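Uncharacterized protein (Bacteroides eggerthii, PDB 4L3R) is of unknown function but folds as a small antiparallel beta barrel of the calycin clan, with a helix packed against strands of the barrel. Local coordinates at residues Ser18-Glu23 / Asp105-Val110; Phe53-Asn58 / His126-Tyr131; Val75-Ser80 / Val110-Leu115; Asn117-Glu122 / Asn136-Met141. All coordinates share one frame; numbering follows the deposited sequence.

Interaction 1 of 4, residues Ser18-Glu23 / Asp105-Val110; sequences SRITTE and DKLAKV
Ile20 of strand 15-22 and Val110 of helix 106-116 mark the closest backbone approach, their CA atoms 8.4 Å apart, so side chains alone bridge the gap. Ile20 points at the helix and does all the work from the strand side. Its CD1 methyl sits 3.9 Å from Leu107 CD1 and equally 3.9 Å from Val110 CG1, touching two residues one turn apart. Ile20 and Val110 lie alongside each other, running opposite ways, and Val110 CG1 also meets Ile20 CG2 at 3.9 Å. Leu107 comes in at a slant; with CG swung opposite its own N (chi1 -173°), it brings CD1 round to the isoleucine tip. The pairing sets the N-terminal half of the helix against a strand of the calycin-type antiparallel barrel, where Ile20 also packs on Met141 of the next strand. Strand 15-22 has a classic beta bulge here, Ser18 and Arg19 both facing Gly142. At the start of the helix Asp105 is the N-cap: its OD2 accepts weak bonds from Leu107 N at 3.2 Å and Ala108 N at 3.4 Å, and shares a further hydrogen bond with Ser43 OG of helix 37-48. Lys106 adds a salt bridge to Glu39 of that same helix, while Leu107 also rests on Phe29 and Phe53.

Interaction 2 of 4, residues Phe53-Asn58 / His126-Tyr131; sequences FTLNFN and HNLTLY
Inside the calycin-type barrel, Leu55 and Phe57 of strand 54-61 look across at Leu128 and Leu130 of strand 127-134, two strands that are not neighbours in the sheet. Their short axes pass 11.4 Å apart with N-to-C directions at 96°, so the contact is made by inward side chains spanning the interior. Leu55 and Leu130 reach straight at each other, tip to tip, with Leu55 CD2 3.8 Å from Leu130 CD1. The same Leu55 CD2 lies 4.1 Å from Leu128 CD2, where the two leucines meet at about a right angle. Phe57 and Leu128 come at each other from opposite sides, Phe57 CE1 3.8 Å from Leu128 CD2, so this one leucine methyl touches both Leu55 and Phe57. Trp15 touches Leu55 and Leu128, and Leu115 of helix 106-116 rests on Leu55 and Leu130, placing the cluster beside the helix. Every side chain in the contact is a buried hydrocarbon, so the association rests on dispersion and the exclusion of water; no directional bond contributes to it, and the strands themselves are held by backbone bonding within the sheet, as between Leu55 and Trp15.

Interaction 3 of 4, residues Val75-Ser80 / Val110-Leu115; sequences VKANIS and VFISGL
Ile79 and Ile112 join the start of strand 78-87 to helix 106-116, a helix-on-sheet packing in the calycin-type barrel. The two isoleucines share one conformation at the first torsion, CG1 set opposite the carbonyl carbon (chi1 -62° in Ile79, -66° in Ile112), and part at the second. Ile79 runs its chain out extended, whereas Ile112 folds CD1 back at chi2 -72°. The two side chains overlap lengthwise, pointing opposite ways, and the folded Ile112 CD1 comes to lie along the strand side chain, 3.9 Å from Ile79 CD1 and 4.0 Å from Ile79 CG1. Ala77, two residues earlier, also faces the helix and offers its CB to the same Ile112 CD1 at 4.3 Å. One turn beyond Ile112, Leu115 crosses Ile79 at a slant. Phe111, on the same helix, stacks edge-to-face with Phe53. The loop ahead of the strand is pinned by Glu103, whose OE2 accepts hydrogen bonds from Val75 N and Ala77 N. Leu115 CD1 does two jobs: it lies 3.6 Å above one face of the Phe111 ring, offset toward the rim, and meets Ile79 CD1 at 4.0 Å.

Interaction 4 of 4, residues Asn117-Glu122 / Asn136-Met141; sequences NVFKYE and NTTKVM
Phe119 and Thr138 make the closest touch between strands 118-123 and 137-144: Thr138 CG2 sits at the rim of the Phe119 ring, in its plane, 3.7 Å from CZ and 4.0 Å from CE1. The two side chains cross at about a right angle, and the methyl comes nearest, with Thr138 OG1 also 4.1 Å from Phe119 CZ. Phe119 adopts the hemmed-in first torsion, CG lodged between its own N and carbonyl carbon (chi1 63°), and from there the far end of the ring swings over to the threonine. The second touch involves the neighbouring residue: Val118 CG1 meets CE of Met141, a selenomethionine, at 3.8 Å, again near a right angle. Met141 reaches it by a bend at chi3 (-79°) that turns the terminal methyl toward the valine. Val118 and Met141 are buried, whereas Phe119 and Thr138 are only partly so, which puts one touch in the core and the other toward the surface. Further out, Val118 packs on Ile93 and Ile95 of strand 92-96, and Met141 on Phe132. Strand 127-134 lies between the two strands in the sheet, and Phe119 and Lys120 both make backbone bonds to its Tyr131. On its other edge, strand 118-123 bonds from Phe119 to Ile93 and from Tyr121 to His91, the junction that joins the two outermost strands, 92-96 and 118-123, into the closed antiparallel barrel of calycins.

From the N terminus, strand 15-22 opens interaction 1, which closes at the start of helix 106-116. Before that, strand 54-61 opens interaction 2, completed only at strand 127-134, so the two cross. Interaction 3 opens at residues 75-80 and closes further along the same helix, at Val110-Leu115; it lies wholly within the span of interaction 2 and crosses interaction 1, sharing Val110. Interaction 4, the shortest loop, follows interactions 1 and 3 in series and crosses interaction 2. Helix 106-116 is thus tied to two separate strands, 15-22 and 78-87, while interactions 2 and 4 join strands that are not sheet neighbours; Met141 meets the helix backbone at Gly114.

Interaction 1 of 4, residues Ser18-Glu23 / Asp105-Val110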
# COMPACT_ATOMS: atom_id res chain seq x y z
N SER B 18 3.23 -8.25 -21.94
CA SER B 18 4.23 -8.78 -22.87
C SER B 18 3.70 -9.99 -23.68
O SER B 18 4.26 -10.28 -24.73
CB SER B 18 5.49 -9.19 -22.11
OG SER B 18 5.20 -10.18 -21.14
N ARG B 19 2.65 -10.69 -23.20
CA ARG B 19 2.13 -11.87 -23.88
C ARG B 19 0.79 -12.34 -23.30
O ARG B 19 0.51 -12.06 -22.13
CB ARG B 19 3.15 -13.03 -23.76
CG ARG B 19 3.56 -13.37 -22.34
CD ARG B 19 4.85 -14.17 -22.31
NE ARG B 19 5.18 -14.62 -20.95
CZ ARG B 19 4.72 -15.72 -20.35
NH1 ARG B 19 3.90 -16.54 -20.99
NH2 ARG B 19 5.08 -16.01 -19.11
N ILE B 20 -0.02 -13.03 -24.12
CA ILE B 20 -1.28 -13.68 -23.71
C ILE B 20 -1.27 -15.03 -24.42
O ILE B 20 -1.54 -15.08 -25.61
CB ILE B 20 -2.58 -12.89 -23.97
CG1 ILE B 20 -2.43 -11.44 -23.51
CG2 ILE B 20 -3.75 -13.59 -23.26
CD1 ILE B 20 -3.73 -10.60 -23.49
N THR B 21 -0.92 -16.10 -23.71
CA THR B 21 -0.75 -17.40 -24.35
C THR B 21 -1.36 -18.53 -23.51
O THR B 21 -2.02 -18.27 -22.51
CB THR B 21 0.75 -17.60 -24.60
OG1 THR B 21 0.96 -18.80 -25.33
CG2 THR B 21 1.59 -17.59 -23.33
N THR B 22 -1.18 -19.77 -23.97
CA THR B 22 -1.69 -20.97 -23.29
C THR B 22 -0.86 -21.25 -22.04
O THR B 22 0.25 -20.72 -21.90
CB THR B 22 -1.71 -22.17 -24.24
OG1 THR B 22 -0.41 -22.31 -24.82
CG2 THR B 22 -2.77 -22.02 -25.33
N GLU B 23 -1.39 -22.09 -21.15
CA GLU B 23 -0.78 -22.39 -19.84
C GLU B 23 0.74 -22.65 -19.91
O GLU B 23 1.47 -22.02 -19.15
CB GLU B 23 -1.49 -23.58 -19.15
CG GLU B 23 -1.34 -23.54 -17.63
CD GLU B 23 -2.17 -24.53 -16.85
OE1 GLU B 23 -3.00 -25.24 -17.46
OE2 GLU B 23 -2.01 -24.58 -15.61
N ASP B 105 -10.68 -3.40 -30.38
CA ASP B 105 -9.49 -4.21 -30.65
C ASP B 105 -9.58 -5.57 -29.95
O ASP B 105 -9.89 -5.62 -28.76
CB ASP B 105 -8.23 -3.46 -30.19
CG ASP B 105 -6.95 -4.05 -30.70
OD1 ASP B 105 -6.60 -3.78 -31.86
OD2 ASP B 105 -6.32 -4.82 -29.96
N LYS B 106 -9.31 -6.67 -30.67
CA LYS B 106 -9.40 -8.03 -30.11
C LYS B 106 -8.41 -8.27 -28.97
O LYS B 106 -8.77 -8.95 -28.02
CB LYS B 106 -9.21 -9.10 -31.19
CG LYS B 106 -10.38 -9.17 -32.17
CD LYS B 106 -10.18 -10.31 -33.16
CE LYS B 106 -11.34 -10.48 -34.10
NZ LYS B 106 -11.18 -11.69 -34.96
N LEU B 107 -7.18 -7.73 -29.05
CA LEU B 107 -6.21 -7.89 -27.95
C LEU B 107 -6.72 -7.18 -26.70
O LEU B 107 -6.59 -7.72 -25.60
CB LEU B 107 -4.82 -7.37 -28.33
CG LEU B 107 -3.69 -7.64 -27.30
CD1 LEU B 107 -3.48 -9.14 -27.10
CD2 LEU B 107 -2.40 -6.97 -27.73
N ALA B 108 -7.30 -5.98 -26.87
CA ALA B 108 -7.86 -5.19 -25.75
C ALA B 108 -9.07 -5.90 -25.11
O ALA B 108 -9.20 -5.88 -23.89
CB ALA B 108 -8.25 -3.81 -26.24
N LYS B 109 -9.92 -6.55 -25.93
CA LYS B 109 -11.07 -7.30 -25.41
C LYS B 109 -10.61 -8.49 -24.56
O LYS B 109 -11.17 -8.74 -23.49
CB LYS B 109 -11.97 -7.81 -26.55
CG LYS B 109 -12.81 -6.75 -27.24
CD LYS B 109 -13.55 -7.37 -28.44
CE LYS B 109 -14.44 -6.40 -29.15
NZ LYS B 109 -15.17 -7.03 -30.28
N VAL B 110 -9.60 -9.23 -25.06
CA VAL B 110 -9.02 -10.39 -24.37
C VAL B 110 -8.34 -9.94 -23.06
O VAL B 110 -8.49 -10.62 -22.03
CB VAL B 110 -8.04 -11.14 -25.31
CG1 VAL B 110 -7.15 -12.12 -24.54
CG2 VAL B 110 -8.81 -11.88 -26.41

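Interaction 2 of 4, residues Phe53-Asn58 / His126-Tyr131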
# COMPACT_ATOMS: atom_id res chain seq x y z
N PHE B 53 -2.20 -1.21 -22.43
CA PHE B 53 -2.06 -2.55 -21.86
C PHE B 53 -1.17 -2.53 -20.61
O PHE B 53 -0.22 -3.31 -20.49
CB PHE B 53 -1.55 -3.56 -22.90
CG PHE B 53 -2.42 -3.64 -24.13
CD1 PHE B 53 -3.48 -4.53 -24.21
CD2 PHE B 53 -2.15 -2.83 -25.23
CE1 PHE B 53 -4.29 -4.58 -25.34
CE2 PHE B 53 -2.96 -2.89 -26.37
CZ PHE B 53 -4.01 -3.78 -26.42
N THR B 54 -1.50 -1.64 -19.66
CA THR B 54 -0.77 -1.50 -18.40
C THR B 54 -1.62 -2.05 -17.25
O THR B 54 -2.85 -2.14 -17.37
CB THR B 54 -0.38 -0.06 -18.15
OG1 THR B 54 -1.55 0.75 -18.07
CG2 THR B 54 0.58 0.48 -19.20
N LEU B 55 -0.96 -2.41 -16.16
CA LEU B 55 -1.60 -2.95 -14.96
C LEU B 55 -0.88 -2.37 -13.74
O LEU B 55 0.35 -2.32 -13.72
CB LEU B 55 -1.55 -4.49 -14.99
CG LEU B 55 -1.96 -5.27 -13.73
CD1 LEU B 55 -3.46 -5.17 -13.49
CD2 LEU B 55 -1.58 -6.73 -13.87
N ASN B 56 -1.64 -1.87 -12.76
CA ASN B 56 -1.08 -1.26 -11.57
C ASN B 56 -1.76 -1.77 -10.32
O ASN B 56 -2.99 -1.76 -10.24
CB ASN B 56 -1.25 0.27 -11.63
CG ASN B 56 -0.30 0.95 -12.57
OD1 ASN B 56 -0.64 1.23 -13.72
ND2 ASN B 56 0.90 1.28 -12.11
N PHE B 57 -0.96 -2.20 -9.35
CA PHE B 57 -1.42 -2.62 -8.03
C PHE B 57 -1.17 -1.43 -7.14
O PHE B 57 -0.02 -1.04 -6.98
CB PHE B 57 -0.68 -3.87 -7.57
CG PHE B 57 -1.06 -5.08 -8.37
CD1 PHE B 57 -0.45 -5.34 -9.60
CD2 PHE B 57 -2.04 -5.95 -7.93
CE1 PHE B 57 -0.80 -6.46 -10.34
CE2 PHE B 57 -2.38 -7.08 -8.67
CZ PHE B 57 -1.75 -7.33 -9.87
N ASN B 58 -2.23 -0.77 -6.66
CA ASN B 58 -2.07 0.43 -5.83
C ASN B 58 -2.83 0.34 -4.53
O ASN B 58 -3.81 -0.39 -4.42
CB ASN B 58 -2.56 1.68 -6.57
CG ASN B 58 -2.05 1.85 -7.97
OD1 ASN B 58 -2.81 1.84 -8.94
ND2 ASN B 58 -0.75 2.07 -8.11
N HIS B 126 10.80 -8.20 -11.66
CA HIS B 126 10.59 -7.70 -13.02
C HIS B 126 9.52 -8.44 -13.83
O HIS B 126 9.13 -7.90 -14.85
CB HIS B 126 11.92 -7.74 -13.79
CG HIS B 126 12.95 -6.84 -13.18
ND1 HIS B 126 12.88 -5.47 -13.32
CD2 HIS B 126 14.01 -7.15 -12.41
CE1 HIS B 126 13.91 -4.98 -12.65
NE2 HIS B 126 14.62 -5.96 -12.08
N ASN B 127 9.07 -9.63 -13.41
CA ASN B 127 8.08 -10.40 -14.18
C ASN B 127 6.85 -10.76 -13.34
O ASN B 127 6.97 -11.01 -12.15
CB ASN B 127 8.70 -11.67 -14.75
CG ASN B 127 9.94 -11.42 -15.58
OD1 ASN B 127 9.86 -11.16 -16.78
ND2 ASN B 127 11.10 -11.44 -14.96
N LEU B 128 5.68 -10.79 -13.99
CA LEU B 128 4.41 -11.17 -13.37
C LEU B 128 3.61 -11.99 -14.37
O LEU B 128 3.45 -11.58 -15.52
CB LEU B 128 3.60 -9.94 -12.92
CG LEU B 128 2.21 -10.20 -12.30
CD1 LEU B 128 2.33 -10.96 -10.98
CD2 LEU B 128 1.46 -8.90 -12.09
N THR B 129 3.14 -13.17 -13.93
CA THR B 129 2.34 -14.07 -14.76
C THR B 129 1.01 -14.28 -14.07
O THR B 129 1.00 -14.73 -12.92
CB THR B 129 3.09 -15.40 -14.96
OG1 THR B 129 4.40 -15.12 -15.44
CG2 THR B 129 2.37 -16.32 -15.94
N LEU B 130 -0.10 -13.96 -14.76
CA LEU B 130 -1.45 -14.14 -14.22
C LEU B 130 -2.15 -15.26 -14.97
O LEU B 130 -2.24 -15.21 -16.20
CB LEU B 130 -2.27 -12.85 -14.33
CG LEU B 130 -1.66 -11.60 -13.69
CD1 LEU B 130 -2.57 -10.40 -13.88
CD2 LEU B 130 -1.38 -11.82 -12.21
N TYR B 131 -2.66 -16.24 -14.23
CA TYR B 131 -3.40 -17.37 -14.80
C TYR B 131 -4.86 -17.02 -14.76
O TYR B 131 -5.35 -16.60 -13.71
CB TYR B 131 -3.13 -18.65 -14.00
CG TYR B 131 -1.73 -19.18 -14.19
CD1 TYR B 131 -0.63 -18.55 -13.61
CD2 TYR B 131 -1.49 -20.33 -14.95
CE1 TYR B 131 0.66 -19.03 -13.80
CE2 TYR B 131 -0.20 -20.82 -15.14
CZ TYR B 131 0.87 -20.17 -14.56
OH TYR B 131 2.14 -20.66 -14.77

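Interaction 3 of 4, residues Val75-Ser80 / Val110-Leu115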
# COMPACT_ATOMS: atom_id res chain seq x y z
N VAL B 75 -6.87 -0.02 -24.15
CA VAL B 75 -6.69 0.99 -25.20
C VAL B 75 -7.72 2.09 -24.93
O VAL B 75 -7.34 3.17 -24.48
CB VAL B 75 -6.80 0.37 -26.62
CG1 VAL B 75 -6.68 1.46 -27.70
CG2 VAL B 75 -5.74 -0.71 -26.83
N LYS B 76 -9.01 1.81 -25.17
CA LYS B 76 -10.10 2.75 -24.91
C LYS B 76 -10.79 2.47 -23.56
O LYS B 76 -11.51 3.34 -23.07
CB LYS B 76 -11.14 2.69 -26.04
CG LYS B 76 -10.54 2.97 -27.41
CD LYS B 76 -11.60 3.23 -28.48
CE LYS B 76 -12.48 2.04 -28.75
NZ LYS B 76 -13.27 2.21 -30.00
N ALA B 77 -10.59 1.28 -22.95
CA ALA B 77 -11.24 0.93 -21.69
C ALA B 77 -10.27 0.92 -20.51
O ALA B 77 -9.08 0.66 -20.67
CB ALA B 77 -11.92 -0.43 -21.81
N ASN B 78 -10.82 1.19 -19.32
CA ASN B 78 -10.09 1.23 -18.06
C ASN B 78 -10.74 0.38 -16.99
O ASN B 78 -11.96 0.29 -16.93
CB ASN B 78 -10.03 2.68 -17.52
CG ASN B 78 -9.07 3.57 -18.26
OD1 ASN B 78 -7.86 3.51 -18.04
ND2 ASN B 78 -9.58 4.41 -19.15
N ILE B 79 -9.92 -0.16 -16.10
CA ILE B 79 -10.32 -0.83 -14.87
C ILE B 79 -9.81 0.10 -13.78
O ILE B 79 -8.61 0.39 -13.77
CB ILE B 79 -9.79 -2.28 -14.77
CG1 ILE B 79 -10.36 -3.14 -15.92
CG2 ILE B 79 -10.12 -2.89 -13.39
CD1 ILE B 79 -9.77 -4.53 -16.01
N SER B 80 -10.69 0.65 -12.93
CA SER B 80 -10.29 1.61 -11.90
C SER B 80 -10.64 1.11 -10.51
O SER B 80 -11.83 0.95 -10.19
CB SER B 80 -10.97 2.96 -12.14
OG SER B 80 -10.58 3.47 -13.40
N VAL B 110 -9.60 -9.23 -25.06
CA VAL B 110 -9.02 -10.39 -24.37
C VAL B 110 -8.34 -9.94 -23.06
O VAL B 110 -8.49 -10.62 -22.03
CB VAL B 110 -8.04 -11.14 -25.31
CG1 VAL B 110 -7.15 -12.12 -24.54
CG2 VAL B 110 -8.81 -11.88 -26.41
N PHE B 111 -7.60 -8.83 -23.09
CA PHE B 111 -6.91 -8.28 -21.92
C PHE B 111 -7.89 -7.94 -20.79
O PHE B 111 -7.70 -8.39 -19.66
CB PHE B 111 -6.13 -7.03 -22.34
CG PHE B 111 -5.38 -6.31 -21.24
CD1 PHE B 111 -4.12 -6.75 -20.85
CD2 PHE B 111 -5.88 -5.15 -20.67
CE1 PHE B 111 -3.40 -6.06 -19.88
CE2 PHE B 111 -5.16 -4.47 -19.70
CZ PHE B 111 -3.92 -4.92 -19.31
N ILE B 112 -8.95 -7.19 -21.11
CA ILE B 112 -9.95 -6.76 -20.11
C ILE B 112 -10.73 -7.96 -19.56
O ILE B 112 -10.88 -8.05 -18.34
CB ILE B 112 -10.90 -5.68 -20.71
CG1 ILE B 112 -10.14 -4.36 -21.02
CG2 ILE B 112 -12.11 -5.40 -19.80
CD1 ILE B 112 -9.70 -3.51 -19.80
N SER B 113 -11.23 -8.86 -20.42
CA SER B 113 -11.96 -10.05 -19.95
C SER B 113 -11.10 -10.96 -19.10
O SER B 113 -11.58 -11.49 -18.11
CB SER B 113 -12.52 -10.86 -21.13
OG SER B 113 -13.66 -10.23 -21.67
N GLY B 114 -9.87 -11.18 -19.54
CA GLY B 114 -8.93 -12.05 -18.86
C GLY B 114 -8.58 -11.60 -17.46
O GLY B 114 -8.42 -12.44 -16.57
N LEU B 115 -8.46 -10.27 -17.24
CA LEU B 115 -8.12 -9.74 -15.91
C LEU B 115 -9.20 -10.04 -14.88
O LEU B 115 -8.85 -10.40 -13.76
CB LEU B 115 -7.84 -8.24 -15.97
CG LEU B 115 -6.47 -7.89 -16.54
CD1 LEU B 115 -6.42 -6.44 -16.94
CD2 LEU B 115 -5.34 -8.18 -15.53

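Interaction 4 of 4, residues Asn117-Glu122 / Asn136-Met141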
# COMPACT_ATOMS: atom_id res chain seq x y z
N ASN B 117 -11.03 -12.68 -14.88
CA ASN B 117 -11.07 -14.13 -14.74
C ASN B 117 -9.77 -14.69 -14.16
O ASN B 117 -9.60 -15.91 -14.19
CB ASN B 117 -11.37 -14.79 -16.11
CG ASN B 117 -12.76 -14.53 -16.63
OD1 ASN B 117 -13.74 -14.53 -15.87
ND2 ASN B 117 -12.90 -14.38 -17.93
N VAL B 118 -8.86 -13.85 -13.61
CA VAL B 118 -7.63 -14.38 -12.99
C VAL B 118 -8.00 -15.20 -11.75
O VAL B 118 -8.99 -14.89 -11.08
CB VAL B 118 -6.56 -13.31 -12.63
CG1 VAL B 118 -6.05 -12.60 -13.88
CG2 VAL B 118 -7.06 -12.31 -11.57
N PHE B 119 -7.24 -16.27 -11.48
CA PHE B 119 -7.45 -17.11 -10.29
C PHE B 119 -6.14 -17.37 -9.51
O PHE B 119 -6.22 -17.57 -8.30
CB PHE B 119 -8.14 -18.43 -10.66
CG PHE B 119 -7.38 -19.34 -11.58
CD1 PHE B 119 -7.49 -19.21 -12.95
CD2 PHE B 119 -6.68 -20.43 -11.08
CE1 PHE B 119 -6.82 -20.09 -13.81
CE2 PHE B 119 -6.03 -21.32 -11.93
CZ PHE B 119 -6.10 -21.13 -13.29
N LYS B 120 -4.96 -17.37 -10.17
CA LYS B 120 -3.67 -17.56 -9.50
C LYS B 120 -2.57 -16.82 -10.26
O LYS B 120 -2.80 -16.34 -11.37
CB LYS B 120 -3.32 -19.06 -9.31
CG LYS B 120 -3.02 -19.83 -10.60
CD LYS B 120 -2.72 -21.31 -10.34
CE LYS B 120 -2.23 -22.03 -11.58
NZ LYS B 120 -1.92 -23.46 -11.32
N TYR B 121 -1.38 -16.71 -9.65
CA TYR B 121 -0.26 -15.99 -10.27
C TYR B 121 1.09 -16.50 -9.80
O TYR B 121 1.20 -17.30 -8.88
CB TYR B 121 -0.36 -14.48 -9.93
CG TYR B 121 0.06 -14.16 -8.50
CD1 TYR B 121 -0.82 -14.37 -7.44
CD2 TYR B 121 1.34 -13.72 -8.21
CE1 TYR B 121 -0.42 -14.12 -6.13
CE2 TYR B 121 1.75 -13.49 -6.90
CZ TYR B 121 0.86 -13.69 -5.86
OH TYR B 121 1.23 -13.47 -4.56
N GLU B 122 2.13 -15.96 -10.42
CA GLU B 122 3.52 -16.15 -10.03
C GLU B 122 4.31 -14.96 -10.57
O GLU B 122 3.87 -14.31 -11.53
CB GLU B 122 4.08 -17.52 -10.49
CG GLU B 122 4.16 -17.72 -11.99
CD GLU B 122 4.50 -19.12 -12.46
OE1 GLU B 122 4.68 -20.02 -11.60
OE2 GLU B 122 4.57 -19.32 -13.69
N ASN B 136 -13.46 -23.37 -20.73
CA ASN B 136 -12.92 -24.61 -20.17
C ASN B 136 -11.37 -24.64 -20.18
O ASN B 136 -10.79 -25.59 -19.66
CB ASN B 136 -13.46 -25.84 -20.93
CG ASN B 136 -14.94 -26.08 -20.75
OD1 ASN B 136 -15.67 -25.28 -20.17
ND2 ASN B 136 -15.42 -27.23 -21.24
N THR B 137 -10.71 -23.61 -20.75
CA THR B 137 -9.25 -23.55 -20.85
C THR B 137 -8.65 -22.62 -19.79
O THR B 137 -9.36 -21.83 -19.18
CB THR B 137 -8.82 -23.07 -22.26
OG1 THR B 137 -9.05 -21.66 -22.38
CG2 THR B 137 -9.53 -23.84 -23.39
N THR B 138 -7.32 -22.73 -19.62
CA THR B 138 -6.53 -21.90 -18.72
C THR B 138 -5.44 -21.24 -19.55
O THR B 138 -4.62 -21.95 -20.13
CB THR B 138 -5.96 -22.74 -17.57
OG1 THR B 138 -7.04 -23.12 -16.72
CG2 THR B 138 -4.92 -21.98 -16.74
N LYS B 139 -5.43 -19.89 -19.59
CA LYS B 139 -4.44 -19.11 -20.34
C LYS B 139 -3.63 -18.28 -19.37
O LYS B 139 -3.93 -18.26 -18.17
CB LYS B 139 -5.14 -18.22 -21.39
CG LYS B 139 -5.28 -18.91 -22.75
CD LYS B 139 -6.70 -18.91 -23.27
CE LYS B 139 -6.77 -19.56 -24.63
NZ LYS B 139 -8.17 -19.78 -25.07
N VAL B 140 -2.56 -17.65 -19.86
CA VAL B 140 -1.70 -16.82 -19.03
C VAL B 140 -1.44 -15.49 -19.68
O VAL B 140 -1.20 -15.43 -20.89
CB VAL B 140 -0.37 -17.51 -18.65
CG1 VAL B 140 -0.61 -18.71 -17.75
CG2 VAL B 140 0.44 -17.92 -19.89
N MSE B 141 -1.45 -14.41 -18.87
CA MSE B 141 -1.08 -13.07 -19.28
C MSE B 141 0.26 -12.77 -18.64
O MSE B 141 0.35 -12.82 -17.42
CB MSE B 141 -2.10 -12.03 -18.80
CG MSE B 141 -3.34 -11.91 -19.63
SE MSE B 141 -4.45 -10.50 -18.87
CE MSE B 141 -5.17 -11.54 -17.47